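Local coordinates for uncharacterized protein Atu2452 (Agrobacterium tumefaciens, PDB 2R8B), which is of unknown function but is probably a serine hydrolase of the alpha/beta-hydrolase fold, related to the dienelactone hydrolase family, at residues F52-A57 and Q77-G82; L64-H69 and D129-N134; V98-A103 and F107-E112; L171-I176 and V224-G229; L192-E197 and S234-A239. All coordinates share one frame; numbering follows the deposited sequence.

Contact 1: F52-A57 and Q77-G82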
# COMPACT_ATOMS: atom_id res chain seq x y z
N PHE A 52 -11.21 -11.40 -3.03
CA PHE A 52 -10.55 -12.50 -3.68
C PHE A 52 -9.07 -12.23 -3.62
O PHE A 52 -8.64 -11.12 -3.83
CB PHE A 52 -10.98 -12.60 -5.14
CG PHE A 52 -10.49 -13.85 -5.81
CD1 PHE A 52 -11.17 -15.08 -5.62
CD2 PHE A 52 -9.31 -13.83 -6.58
CE1 PHE A 52 -10.70 -16.26 -6.20
CE2 PHE A 52 -8.84 -15.02 -7.18
CZ PHE A 52 -9.54 -16.23 -6.98
N HIS A 53 -8.27 -13.22 -3.31
CA HIS A 53 -6.84 -12.93 -3.16
C HIS A 53 -5.98 -14.17 -3.27
O HIS A 53 -6.46 -15.27 -3.07
CB HIS A 53 -6.60 -12.23 -1.81
CG HIS A 53 -6.94 -13.06 -0.61
ND1 HIS A 53 -8.22 -13.16 -0.12
CD2 HIS A 53 -6.16 -13.79 0.23
CE1 HIS A 53 -8.22 -13.94 0.96
NE2 HIS A 53 -6.98 -14.33 1.19
N LYS A 54 -4.70 -13.99 -3.59
CA LYS A 54 -3.73 -15.05 -3.31
C LYS A 54 -3.27 -14.99 -1.83
O LYS A 54 -3.26 -13.90 -1.21
CB LYS A 54 -2.53 -14.94 -4.25
CG LYS A 54 -2.74 -15.57 -5.61
CD LYS A 54 -1.62 -16.57 -5.96
CE LYS A 54 -1.86 -17.20 -7.34
NZ LYS A 54 -2.82 -18.32 -7.26
N SER A 55 -2.88 -16.14 -1.25
CA SER A 55 -2.22 -16.16 0.06
C SER A 55 -1.13 -17.22 0.21
O SER A 55 -1.21 -18.30 -0.36
CB SER A 55 -3.25 -16.31 1.19
OG SER A 55 -4.13 -17.38 0.93
N ARG A 56 -0.12 -16.91 1.02
CA ARG A 56 0.92 -17.88 1.38
C ARG A 56 1.10 -17.80 2.89
O ARG A 56 1.62 -16.79 3.39
CB ARG A 56 2.21 -17.55 0.63
CG ARG A 56 3.20 -18.66 0.48
CD ARG A 56 4.34 -18.58 1.47
NE ARG A 56 5.20 -17.42 1.24
CZ ARG A 56 6.29 -17.15 1.97
NH1 ARG A 56 6.65 -17.99 2.96
NH2 ARG A 56 7.02 -16.04 1.73
N ALA A 57 0.60 -18.80 3.60
CA ALA A 57 0.67 -18.88 5.06
C ALA A 57 2.11 -18.80 5.54
O ALA A 57 2.96 -19.58 5.13
CB ALA A 57 0.00 -20.16 5.58
N GLN A 77 0.32 -9.95 -9.81
CA GLN A 77 1.31 -8.89 -9.98
C GLN A 77 2.38 -8.97 -8.90
O GLN A 77 3.55 -9.27 -9.20
CB GLN A 77 0.69 -7.49 -9.96
CG GLN A 77 0.32 -6.98 -11.33
CD GLN A 77 0.62 -5.50 -11.51
OE1 GLN A 77 0.50 -4.67 -10.58
NE2 GLN A 77 1.04 -5.15 -12.72
N PHE A 78 1.96 -8.76 -7.66
CA PHE A 78 2.94 -8.63 -6.59
C PHE A 78 3.24 -9.82 -5.67
O PHE A 78 4.15 -9.72 -4.83
CB PHE A 78 2.63 -7.37 -5.79
CG PHE A 78 3.03 -6.13 -6.49
CD1 PHE A 78 4.33 -5.66 -6.41
CD2 PHE A 78 2.11 -5.43 -7.28
CE1 PHE A 78 4.70 -4.49 -7.07
CE2 PHE A 78 2.48 -4.26 -7.96
CZ PHE A 78 3.78 -3.80 -7.85
N PHE A 79 2.51 -10.93 -5.83
CA PHE A 79 2.64 -12.09 -4.96
C PHE A 79 4.06 -12.61 -4.83
O PHE A 79 4.58 -12.60 -3.72
CB PHE A 79 1.68 -13.22 -5.38
CG PHE A 79 1.52 -14.33 -4.33
CD1 PHE A 79 0.82 -14.09 -3.15
CD2 PHE A 79 2.03 -15.60 -4.57
CE1 PHE A 79 0.65 -15.07 -2.22
CE2 PHE A 79 1.85 -16.63 -3.65
CZ PHE A 79 1.16 -16.37 -2.46
N ASP A 80 4.71 -13.09 -5.90
CA ASP A 80 5.99 -13.77 -5.67
C ASP A 80 7.05 -12.74 -5.43
O ASP A 80 8.03 -12.99 -4.73
CB ASP A 80 6.40 -14.73 -6.78
CG ASP A 80 5.23 -15.19 -7.58
OD1 ASP A 80 5.12 -16.40 -7.84
OD2 ASP A 80 4.41 -14.30 -7.94
N PHE A 81 6.83 -11.55 -5.97
CA PHE A 81 7.71 -10.44 -5.69
C PHE A 81 7.95 -10.27 -4.19
O PHE A 81 9.10 -10.20 -3.73
CB PHE A 81 7.16 -9.17 -6.26
CG PHE A 81 8.03 -8.00 -6.01
CD1 PHE A 81 9.32 -7.96 -6.54
CD2 PHE A 81 7.61 -6.95 -5.22
CE1 PHE A 81 10.16 -6.87 -6.33
CE2 PHE A 81 8.44 -5.83 -5.01
CZ PHE A 81 9.71 -5.80 -5.55
N GLY A 82 6.85 -10.20 -3.44
CA GLY A 82 6.87 -10.21 -1.98
C GLY A 82 7.02 -11.56 -1.27
O GLY A 82 7.22 -11.60 -0.06
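Lys-54 and Phe-79 bring their CA atoms to 7.2 Å where strand 53-56 runs almost parallel to the helical turns of 77-82, the two axes 12° apart in direction and 9.3 Å from each other. Almost everything here turns on the Phe-79 ring. Its CG stands anti to the backbone N (chi1 -166°), which sends the ring straight across to the strand. Lys-54 comes over one face: CB lies 4.0 Å from the centroid of the Phe-79 ring in a CH-pi contact, set toward the rim and nearest CD1. The lysine chain then crosses the phenylalanine at about a right angle, and its CD grazes CD2 of the ring before the amine end leads away. Strand 53-56 is one of the two edge strands of the alpha/beta-hydrolase sheet, hydrogen-bonded to strand 90-94, and Phe-79 also rests on Ile-91 and Ser-93 of that neighbour. At the far end of the ring, CZ of Phe-79 meets Arg-56 CB at 3.5 Å, an oblique approach. The backbone of Ser-55 closes on the ring edge, its C 3.6 Å from Phe-79 CZ. Arg-56 bends off toward the loop after the helix, where NH1 is hydrogen-bonded to Pro-87 O.

Contact 2: L64-H69 and D129-N134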
# COMPACT_ATOMS: atom_id res chain seq x y z
N LEU A 64 2.63 -9.88 8.49
CA LEU A 64 1.56 -9.95 7.51
C LEU A 64 1.97 -9.00 6.39
O LEU A 64 2.05 -7.78 6.58
CB LEU A 64 0.25 -9.41 8.11
CG LEU A 64 -1.08 -10.09 7.82
CD1 LEU A 64 -2.07 -9.05 7.46
CD2 LEU A 64 -1.02 -11.15 6.72
N PHE A 65 2.26 -9.54 5.22
CA PHE A 65 2.68 -8.69 4.14
C PHE A 65 1.52 -8.58 3.17
O PHE A 65 1.18 -9.55 2.50
CB PHE A 65 3.87 -9.29 3.43
CG PHE A 65 4.63 -8.31 2.62
CD1 PHE A 65 4.15 -7.04 2.41
CD2 PHE A 65 5.84 -8.66 2.08
CE1 PHE A 65 4.88 -6.13 1.68
CE2 PHE A 65 6.57 -7.75 1.33
CZ PHE A 65 6.10 -6.50 1.13
N VAL A 66 0.90 -7.41 3.09
CA VAL A 66 -0.18 -7.22 2.12
C VAL A 66 0.33 -6.35 0.97
O VAL A 66 1.03 -5.38 1.21
CB VAL A 66 -1.49 -6.72 2.78
CG1 VAL A 66 -1.23 -5.61 3.74
CG2 VAL A 66 -2.50 -6.30 1.74
N LEU A 67 0.04 -6.77 -0.27
CA LEU A 67 0.55 -6.09 -1.46
C LEU A 67 -0.59 -5.83 -2.40
O LEU A 67 -1.38 -6.71 -2.68
CB LEU A 67 1.58 -6.91 -2.20
CG LEU A 67 2.74 -7.56 -1.46
CD1 LEU A 67 2.36 -8.97 -1.12
CD2 LEU A 67 3.98 -7.54 -2.35
N LEU A 68 -0.62 -4.61 -2.90
CA LEU A 68 -1.75 -4.08 -3.61
C LEU A 68 -1.36 -3.58 -5.02
O LEU A 68 -0.63 -2.59 -5.15
CB LEU A 68 -2.31 -2.97 -2.73
CG LEU A 68 -2.58 -3.46 -1.31
CD1 LEU A 68 -2.85 -2.34 -0.35
CD2 LEU A 68 -3.75 -4.37 -1.36
N HIS A 69 -1.84 -4.26 -6.05
CA HIS A 69 -1.48 -4.01 -7.43
C HIS A 69 -1.91 -2.61 -7.89
O HIS A 69 -2.75 -1.99 -7.26
CB HIS A 69 -2.15 -5.03 -8.33
CG HIS A 69 -3.64 -4.97 -8.30
ND1 HIS A 69 -4.41 -5.84 -7.56
CD2 HIS A 69 -4.51 -4.14 -8.91
CE1 HIS A 69 -5.68 -5.55 -7.71
NE2 HIS A 69 -5.77 -4.51 -8.53
N ASP A 129 -10.42 -4.04 7.62
CA ASP A 129 -11.04 -5.21 8.22
C ASP A 129 -10.38 -6.50 7.76
O ASP A 129 -10.05 -7.36 8.59
CB ASP A 129 -12.53 -5.22 7.89
CG ASP A 129 -13.29 -4.21 8.71
OD1 ASP A 129 -12.77 -3.89 9.80
OD2 ASP A 129 -14.37 -3.74 8.27
N PHE A 130 -10.22 -6.58 6.44
CA PHE A 130 -9.58 -7.66 5.73
C PHE A 130 -8.21 -7.88 6.36
O PHE A 130 -7.91 -8.97 6.82
CB PHE A 130 -9.46 -7.24 4.27
CG PHE A 130 -8.78 -8.23 3.37
CD1 PHE A 130 -9.44 -9.36 2.92
CD2 PHE A 130 -7.50 -7.99 2.91
CE1 PHE A 130 -8.82 -10.28 2.06
CE2 PHE A 130 -6.89 -8.90 2.04
CZ PHE A 130 -7.55 -10.04 1.63
N ILE A 131 -7.40 -6.84 6.45
CA ILE A 131 -6.11 -6.97 7.11
C ILE A 131 -6.21 -7.44 8.59
O ILE A 131 -5.63 -8.46 8.93
CB ILE A 131 -5.23 -5.69 6.90
CG1 ILE A 131 -4.82 -5.59 5.43
CG2 ILE A 131 -3.97 -5.73 7.78
CD1 ILE A 131 -4.47 -4.21 4.98
N LYS A 132 -6.94 -6.74 9.46
CA LYS A 132 -7.16 -7.20 10.86
C LYS A 132 -7.61 -8.68 10.97
O LYS A 132 -7.20 -9.41 11.90
CB LYS A 132 -8.20 -6.33 11.58
CG LYS A 132 -7.75 -4.92 11.96
CD LYS A 132 -8.89 -3.90 11.77
CE LYS A 132 -8.61 -2.54 12.41
NZ LYS A 132 -9.01 -2.56 13.86
N ALA A 133 -8.48 -9.08 10.04
CA ALA A 133 -9.11 -10.40 10.07
C ALA A 133 -8.08 -11.47 9.71
O ALA A 133 -8.09 -12.54 10.29
CB ALA A 133 -10.35 -10.46 9.15
N ASN A 134 -7.16 -11.17 8.79
CA ASN A 134 -6.09 -12.12 8.42
C ASN A 134 -4.97 -12.18 9.44
O ASN A 134 -4.43 -13.25 9.67
CB ASN A 134 -5.52 -11.81 7.04
CG ASN A 134 -6.45 -12.22 5.94
OD1 ASN A 134 -6.49 -13.36 5.52
ND2 ASN A 134 -7.23 -11.29 5.48
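Ile-131 spreads its two branches over the strand, one on Leu-64 and one on Val-66, and these two meetings are the tight part of the contact. CD1 of Ile-131 reaches CG1 of Val-66 at 3.7 Å, the side chains crossing at about a right angle. Its CG2, held anti to the backbone N by chi1 of -68° for CG1, comes to 3.8 Å from CD1 of Leu-64. Val-66 turns CG1 to the helix from between its own backbone N and carbonyl carbon (chi1 46°). All of this is apolar and buried.

The layer belongs to the alpha/beta-hydrolase fold: helix 117-138 lies in the crossover from strand 90-94 to strand 143-148, and strand 64-68 sits between those two strands in the sheet, beneath the helix. Segment axes are 10.0 Å apart and run at 152°, roughly antiparallel. Phe-130 and Asn-134 reach over to Leu-92, while Ile-131 also touches Val-143.

Packing is slacker toward Asn-134, whose CB comes no nearer to Leu-64 CD1 than 4.4 Å. Its amide serves mainly its own helix: ND2 gives a hydrogen bond of 2.8 Å to Phe-130 O from above the carbonyl plane, and that oxygen also accepts from Asn-134 N. A weak bond links ND2 to Lys-48 O as well. The same ND2 lies over the centre of the Phe-130 ring, 3.8 Å above its plane. On the back of the helix Lys-132 points away from the strand, and Asp-129 joins it on the solvent-exposed side.

Contact 3: V98-A103 and F107-E112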
# COMPACT_ATOMS: atom_id res chain seq x y z
N VAL A 98 -13.11 -3.15 -7.83
CA VAL A 98 -13.74 -2.28 -8.81
C VAL A 98 -13.17 -2.65 -10.18
O VAL A 98 -11.97 -2.89 -10.31
CB VAL A 98 -13.49 -0.78 -8.49
CG1 VAL A 98 -14.35 0.11 -9.38
CG2 VAL A 98 -13.74 -0.49 -7.01
N SER A 99 -14.00 -2.71 -11.20
CA SER A 99 -13.50 -3.02 -12.52
C SER A 99 -13.79 -1.80 -13.42
O SER A 99 -14.93 -1.37 -13.49
CB SER A 99 -14.18 -4.30 -13.00
OG SER A 99 -14.49 -4.26 -14.38
N GLU A 100 -12.78 -1.23 -14.06
CA GLU A 100 -12.96 -0.02 -14.89
C GLU A 100 -13.03 -0.36 -16.38
O GLU A 100 -12.01 -0.31 -17.08
CB GLU A 100 -11.83 0.96 -14.62
CG GLU A 100 -12.24 2.42 -14.77
CD GLU A 100 -11.17 3.38 -14.25
OE1 GLU A 100 -11.30 3.89 -13.12
OE2 GLU A 100 -10.18 3.60 -14.97
N HIS A 101 -14.25 -0.64 -16.88
CA HIS A 101 -14.48 -1.55 -18.03
C HIS A 101 -13.23 -2.42 -18.26
O HIS A 101 -12.35 -2.07 -19.05
CB HIS A 101 -14.95 -0.87 -19.37
CG HIS A 101 -15.18 0.62 -19.29
ND1 HIS A 101 -14.38 1.49 -18.56
CD2 HIS A 101 -16.10 1.40 -19.92
CE1 HIS A 101 -14.81 2.73 -18.71
NE2 HIS A 101 -15.85 2.70 -19.54
N GLY A 102 -13.12 -3.53 -17.54
CA GLY A 102 -11.94 -4.37 -17.66
C GLY A 102 -10.93 -4.23 -16.52
O GLY A 102 -10.86 -5.10 -15.66
N ALA A 103 -10.16 -3.14 -16.52
CA ALA A 103 -9.07 -2.96 -15.54
C ALA A 103 -9.52 -2.90 -14.05
O ALA A 103 -10.33 -2.06 -13.65
CB ALA A 103 -8.19 -1.77 -15.91
N PHE A 107 -10.71 1.24 -5.79
CA PHE A 107 -11.77 2.24 -5.47
C PHE A 107 -12.04 3.07 -6.69
O PHE A 107 -11.21 3.14 -7.59
CB PHE A 107 -11.41 3.16 -4.31
CG PHE A 107 -10.20 4.02 -4.56
CD1 PHE A 107 -8.92 3.50 -4.40
CD2 PHE A 107 -10.35 5.33 -4.97
CE1 PHE A 107 -7.80 4.26 -4.63
CE2 PHE A 107 -9.25 6.10 -5.22
CZ PHE A 107 -7.94 5.55 -5.04
N ARG A 108 -13.16 3.76 -6.72
CA ARG A 108 -13.62 4.37 -7.95
C ARG A 108 -13.16 5.80 -8.18
O ARG A 108 -13.25 6.64 -7.30
CB ARG A 108 -15.14 4.31 -8.06
CG ARG A 108 -15.66 4.70 -9.43
CD ARG A 108 -17.18 4.71 -9.52
NE ARG A 108 -17.77 5.91 -8.96
CZ ARG A 108 -18.20 6.93 -9.68
NH1 ARG A 108 -18.71 7.99 -9.10
NH2 ARG A 108 -18.10 6.89 -11.00
N ARG A 109 -12.72 6.07 -9.40
CA ARG A 109 -12.58 7.45 -9.88
C ARG A 109 -13.77 7.72 -10.76
O ARG A 109 -14.25 6.84 -11.49
CB ARG A 109 -11.37 7.68 -10.78
CG ARG A 109 -10.33 6.66 -10.82
CD ARG A 109 -9.83 6.53 -12.24
NE ARG A 109 -8.38 6.74 -12.28
CZ ARG A 109 -7.53 6.13 -13.11
NH1 ARG A 109 -7.96 5.22 -13.99
NH2 ARG A 109 -6.23 6.45 -13.01
N THR A 110 -14.23 8.95 -10.76
CA THR A 110 -15.20 9.34 -11.75
C THR A 110 -14.52 9.23 -13.15
O THR A 110 -13.28 9.12 -13.24
CB THR A 110 -15.75 10.76 -11.46
OG1 THR A 110 -14.71 11.71 -11.69
CG2 THR A 110 -16.23 10.88 -10.00
N GLY A 111 -15.32 9.23 -14.22
CA GLY A 111 -14.80 9.42 -15.58
C GLY A 111 -13.92 10.67 -15.57
O GLY A 111 -14.19 11.61 -14.81
N GLU A 112 -12.86 10.68 -16.36
CA GLU A 112 -11.92 11.81 -16.35
C GLU A 112 -11.19 11.96 -15.00
O GLU A 112 -10.58 13.01 -14.72
CB GLU A 112 -12.59 13.14 -16.77
CG GLU A 112 -12.84 13.22 -18.28
CD GLU A 112 -14.16 12.56 -18.75
OE1 GLU A 112 -14.77 13.11 -19.67
OE2 GLU A 112 -14.60 11.50 -18.25
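Glu-100 and Arg-109 meet with their chains crossing at about a right angle, yet their charged ends lie nearly flat with one another, carboxylate and guanidinium planes only 25° apart. The bridge is one-pronged. NH1 of Arg-109 donates to OE2 of Glu-100 at 2.9 Å, with an N-H...O angle of 139°, so the bond is noticeably bent. The glutamate uses its syn lone pair, on the side of OE1, and OE2 lies in the plane of the guanidinium, at its edge. Glu-100 reaches across with its chain extended beyond CG, while Arg-109 comes to meet it through bends at chi2 and chi3.

Toward the start of the strand the contact is one of van der Waals packing. Val-98 leans on the opposing backbone rather than on a side chain, its CG2 3.7 Å from both N and CA of Phe-107. The CB of Phe-107 points away from the strand. Arg-108 adds a looser touch, its CB 4.5 Å from Val-98 CG1.

Arg-105 forms a long, weak ion pair with Glu-100 OE1 and brings NH2 close to Arg-109 NE, so two arginines gather round one carboxylate. Strands 98-100 and 103-105 form a small antiparallel hairpin at the surface, apart from the main sheet, and segment 107-112 is the loop leading from it toward helix 117-138. Val-98 packs on Asp-119 and Arg-122 of that helix, while the Phe-107 ring reaches Asn-150 and Asn-153 of helix 150-161.

Contact 4: L171-I176 and V224-G229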
# COMPACT_ATOMS: atom_id res chain seq x y z
N LEU A 171 5.14 2.94 -0.43
CA LEU A 171 4.23 3.53 -1.38
C LEU A 171 4.92 3.77 -2.71
O LEU A 171 5.82 4.59 -2.81
CB LEU A 171 3.67 4.81 -0.82
CG LEU A 171 3.06 4.68 0.58
CD1 LEU A 171 2.66 6.04 1.10
CD2 LEU A 171 1.86 3.73 0.63
N MSE A 172 4.53 3.04 -3.74
CA MSE A 172 5.18 3.23 -5.02
C MSE A 172 4.37 4.14 -5.92
O MSE A 172 3.30 3.77 -6.39
CB MSE A 172 5.48 1.86 -5.62
CG MSE A 172 6.31 1.07 -4.64
SE MSE A 172 6.97 -0.55 -5.38
CE MSE A 172 8.77 0.01 -5.98
N HIS A 173 4.86 5.36 -6.11
CA HIS A 173 4.18 6.30 -6.94
C HIS A 173 2.76 6.49 -6.41
O HIS A 173 1.81 6.15 -7.09
CB HIS A 173 4.17 5.81 -8.39
CG HIS A 173 5.54 5.69 -8.98
ND1 HIS A 173 6.07 6.61 -9.86
CD2 HIS A 173 6.50 4.74 -8.82
CE1 HIS A 173 7.29 6.26 -10.20
NE2 HIS A 173 7.57 5.12 -9.59
N PRO A 174 2.61 7.00 -5.18
CA PRO A 174 1.30 7.40 -4.69
C PRO A 174 0.83 8.70 -5.32
O PRO A 174 1.65 9.45 -5.89
CB PRO A 174 1.56 7.69 -3.22
CG PRO A 174 2.96 8.19 -3.23
CD PRO A 174 3.64 7.24 -4.15
N LEU A 175 -0.46 8.98 -5.19
CA LEU A 175 -1.10 10.23 -5.64
C LEU A 175 -2.15 10.48 -4.58
O LEU A 175 -3.13 9.76 -4.52
CB LEU A 175 -1.83 9.98 -6.96
CG LEU A 175 -2.32 11.13 -7.84
CD1 LEU A 175 -3.64 10.75 -8.54
CD2 LEU A 175 -2.45 12.44 -7.13
N ILE A 176 -1.94 11.45 -3.70
CA ILE A 176 -3.03 11.81 -2.78
C ILE A 176 -3.31 13.28 -2.99
O ILE A 176 -2.41 14.10 -2.79
CB ILE A 176 -2.65 11.53 -1.31
CG1 ILE A 176 -2.49 10.02 -1.08
CG2 ILE A 176 -3.67 12.05 -0.38
CD1 ILE A 176 -3.74 9.29 -0.76
N VAL A 224 12.41 8.17 -2.04
CA VAL A 224 13.48 7.94 -2.99
C VAL A 224 12.93 8.39 -4.33
O VAL A 224 11.88 7.93 -4.75
CB VAL A 224 13.92 6.44 -2.96
CG1 VAL A 224 14.82 6.09 -4.13
CG2 VAL A 224 14.61 6.10 -1.59
N TRP A 225 13.57 9.35 -4.98
CA TRP A 225 13.11 9.87 -6.26
C TRP A 225 13.87 9.26 -7.41
O TRP A 225 14.92 8.71 -7.23
CB TRP A 225 13.33 11.37 -6.30
CG TRP A 225 12.51 12.15 -5.31
CD1 TRP A 225 12.89 12.56 -4.05
CD2 TRP A 225 11.18 12.64 -5.51
NE1 TRP A 225 11.86 13.28 -3.45
CE2 TRP A 225 10.80 13.32 -4.32
CE3 TRP A 225 10.28 12.56 -6.57
CZ2 TRP A 225 9.53 13.93 -4.16
CZ3 TRP A 225 9.02 13.12 -6.41
CH2 TRP A 225 8.66 13.83 -5.21
N HIS A 226 13.34 9.35 -8.61
CA HIS A 226 14.16 9.17 -9.79
C HIS A 226 13.69 10.21 -10.77
O HIS A 226 12.54 10.67 -10.64
CB HIS A 226 14.12 7.73 -10.35
CG HIS A 226 12.76 7.26 -10.79
ND1 HIS A 226 12.21 7.58 -12.01
CD2 HIS A 226 11.87 6.43 -10.19
CE1 HIS A 226 11.04 6.98 -12.14
NE2 HIS A 226 10.81 6.27 -11.05
N PRO A 227 14.53 10.58 -11.77
CA PRO A 227 13.97 11.46 -12.82
C PRO A 227 12.98 10.52 -13.50
O PRO A 227 12.84 9.35 -13.07
CB PRO A 227 15.16 11.74 -13.73
CG PRO A 227 16.18 10.65 -13.42
CD PRO A 227 15.90 10.11 -12.05
N GLY A 228 12.27 10.90 -14.54
CA GLY A 228 11.43 9.78 -15.10
C GLY A 228 10.01 9.71 -14.56
O GLY A 228 9.62 10.52 -13.73
N GLY A 229 9.24 8.75 -15.08
CA GLY A 229 7.79 8.85 -15.13
C GLY A 229 7.13 8.00 -14.09
O GLY A 229 7.62 7.88 -12.99
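His-173 holds CG anti to its carbonyl carbon (chi1 -62°), which sends the ring from the end of strand 168-172 across to the far loop; His-226 swings its own ring to meet it with CG lodged between the backbone N and the carbonyl carbon (chi1 61°). The two rings do not stack. Their centroids are 5.6 Å apart and the planes stand at 56°, neither ring covering a face of the other. CE1 of His-173 comes to 3.6 Å from NE2 of His-226, which lies at the edge of the His-173 ring, near its plane. The carbonyl of Gly-229 approaches that edge too, its O 3.2 Å from His-173 CE1.

No hydrogen bond joins the segments directly. What fixes the His-173 ring is a bond at each nitrogen: ND1 to Asp-199 OD2, and NE2 to Glu-236 OE1. The latter oxygen also takes a weak hydrogen bond from His-226 NE2, which has a second weak partner in Glu-231 O.

Segments 171-176 and 224-229 both span the C-terminal end of a strand of the central sheet and the loop after it, where alpha/beta-hydrolases carry their active sites. The pattern Ser-149, Asp-199 and His-230 is consistent with a catalytic triad here. His-173 touches both Asp-199 and His-230, so it probably belongs to the second shell of such a site, helping to position the acid.

Contact 5: L192-E197 and S234-A239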
# COMPACT_ATOMS: atom_id res chain seq x y z
N LEU A 192 8.30 4.12 3.27
CA LEU A 192 9.08 4.40 2.07
C LEU A 192 8.20 4.89 0.93
O LEU A 192 7.27 4.20 0.51
CB LEU A 192 9.80 3.14 1.61
CG LEU A 192 10.53 3.31 0.29
CD1 LEU A 192 11.46 4.46 0.36
CD2 LEU A 192 11.29 2.09 -0.05
N ILE A 193 8.49 6.07 0.40
CA ILE A 193 7.84 6.51 -0.81
C ILE A 193 8.85 6.50 -1.96
O ILE A 193 9.98 7.00 -1.80
CB ILE A 193 7.26 7.89 -0.65
CG1 ILE A 193 6.30 7.89 0.55
CG2 ILE A 193 6.46 8.24 -1.90
CD1 ILE A 193 6.02 9.27 1.18
N THR A 194 8.46 5.91 -3.08
CA THR A 194 9.30 5.93 -4.26
C THR A 194 8.52 6.69 -5.30
O THR A 194 7.30 6.53 -5.45
CB THR A 194 9.56 4.51 -4.81
OG1 THR A 194 8.35 4.01 -5.40
CG2 THR A 194 10.02 3.50 -3.70
N ALA A 195 9.20 7.53 -6.05
CA ALA A 195 8.47 8.42 -6.94
C ALA A 195 9.25 8.93 -8.17
O ALA A 195 10.48 8.93 -8.21
CB ALA A 195 7.89 9.56 -6.14
N GLY A 196 8.51 9.36 -9.18
CA GLY A 196 9.19 9.82 -10.38
C GLY A 196 9.12 11.32 -10.34
O GLY A 196 8.12 11.92 -9.92
N GLU A 197 10.15 11.99 -10.79
CA GLU A 197 9.93 13.39 -10.79
C GLU A 197 9.24 13.95 -12.05
O GLU A 197 8.86 15.11 -12.06
CB GLU A 197 11.13 14.17 -10.28
CG GLU A 197 12.37 13.98 -11.02
CD GLU A 197 13.60 14.51 -10.29
OE1 GLU A 197 13.82 14.17 -9.10
OE2 GLU A 197 14.36 15.26 -10.93
N SER A 234 14.65 0.10 -11.51
CA SER A 234 15.34 -0.92 -10.77
C SER A 234 15.86 -0.32 -9.47
O SER A 234 15.88 -1.00 -8.44
CB SER A 234 16.45 -1.56 -11.59
OG SER A 234 17.67 -0.89 -11.38
N GLY A 235 16.23 0.96 -9.52
CA GLY A 235 16.61 1.71 -8.33
C GLY A 235 15.56 1.73 -7.22
O GLY A 235 15.92 1.69 -6.04
N GLU A 236 14.28 1.83 -7.59
CA GLU A 236 13.16 1.72 -6.60
C GLU A 236 13.14 0.34 -5.94
O GLU A 236 12.90 0.21 -4.74
CB GLU A 236 11.76 1.92 -7.22
CG GLU A 236 11.59 3.02 -8.24
CD GLU A 236 10.14 3.47 -8.46
OE1 GLU A 236 9.84 3.99 -9.57
OE2 GLU A 236 9.30 3.34 -7.55
N ILE A 237 13.39 -0.69 -6.73
CA ILE A 237 13.30 -2.02 -6.20
C ILE A 237 14.42 -2.20 -5.21
O ILE A 237 14.22 -2.82 -4.18
CB ILE A 237 13.28 -3.11 -7.29
CG1 ILE A 237 12.00 -2.97 -8.12
CG2 ILE A 237 13.37 -4.53 -6.66
CD1 ILE A 237 12.03 -3.74 -9.45
N ASP A 238 15.58 -1.60 -5.49
CA ASP A 238 16.69 -1.64 -4.55
C ASP A 238 16.32 -1.07 -3.22
O ASP A 238 16.43 -1.74 -2.19
CB ASP A 238 17.87 -0.89 -5.12
CG ASP A 238 18.50 -1.63 -6.26
OD1 ASP A 238 18.15 -2.82 -6.48
OD2 ASP A 238 19.34 -1.03 -6.94
N ALA A 239 15.85 0.15 -3.24
CA ALA A 239 15.45 0.83 -2.02
C ALA A 239 14.38 -0.00 -1.28
O ALA A 239 14.38 -0.01 -0.04
CB ALA A 239 14.95 2.25 -2.35
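Strand 190-196 of the alpha/beta-hydrolase sheet is covered here by the start of the C-terminal helix 234-244, with Thr-194 facing Glu-236 and Leu-192 facing Ala-239. The two segments run almost exactly antiparallel, at 174°, with 9.2 Å between their axes; the CA atoms of Thr-194 and Glu-236 approach to 6.2 Å. OG1 of Thr-194 donates a hydrogen bond to OE2 of Glu-236. The modelled OG1-OE2 separation of 2.4 Å is very short, and at this resolution the geometry of the bond is doubtful. Thr-194 presents OG1 from between its backbone N and carbonyl carbon (chi1 72°), and the glutamate chain, extended beyond CG, crosses it at about a right angle. This helix follows the last strand, 220-226, as C-terminal helices of the fold do, and folds back over the sheet; Ala-239 also touches Val-224 on that strand. OE1 of Glu-236 turns to the histidine cluster and also accepts from Arg-233 N. One turn on, the contact passes to van der Waals packing: Leu-192 lays CD2 against the backbone of Ala-239, 3.7 Å from its O, with Ala-239 CB looser at 4.3 Å from CD2.

Overall arrangement
Contacts 2, 4 and 5 are buried, whereas contacts 1 and 3 lie at the surface. All except contact 3 reach the main sheet: contact 1 at its edge strand 53-56, contact 2 farther in, and contacts 4 and 5 toward the other end, with contacts 2 and 4 on opposite sides of the chain's centre. Contacts 1 and 2 touch, as His-53 meets Phe-130. Contacts 4 and 5, with centres about 7 Å apart, share the polar cluster round Glu-236. Chemistry follows place: aliphatic packing in contact 2, a ring against alkyl chains in contact 1, buried histidines and a carboxylate in contacts 4 and 5, and a surface salt bridge in contact 3.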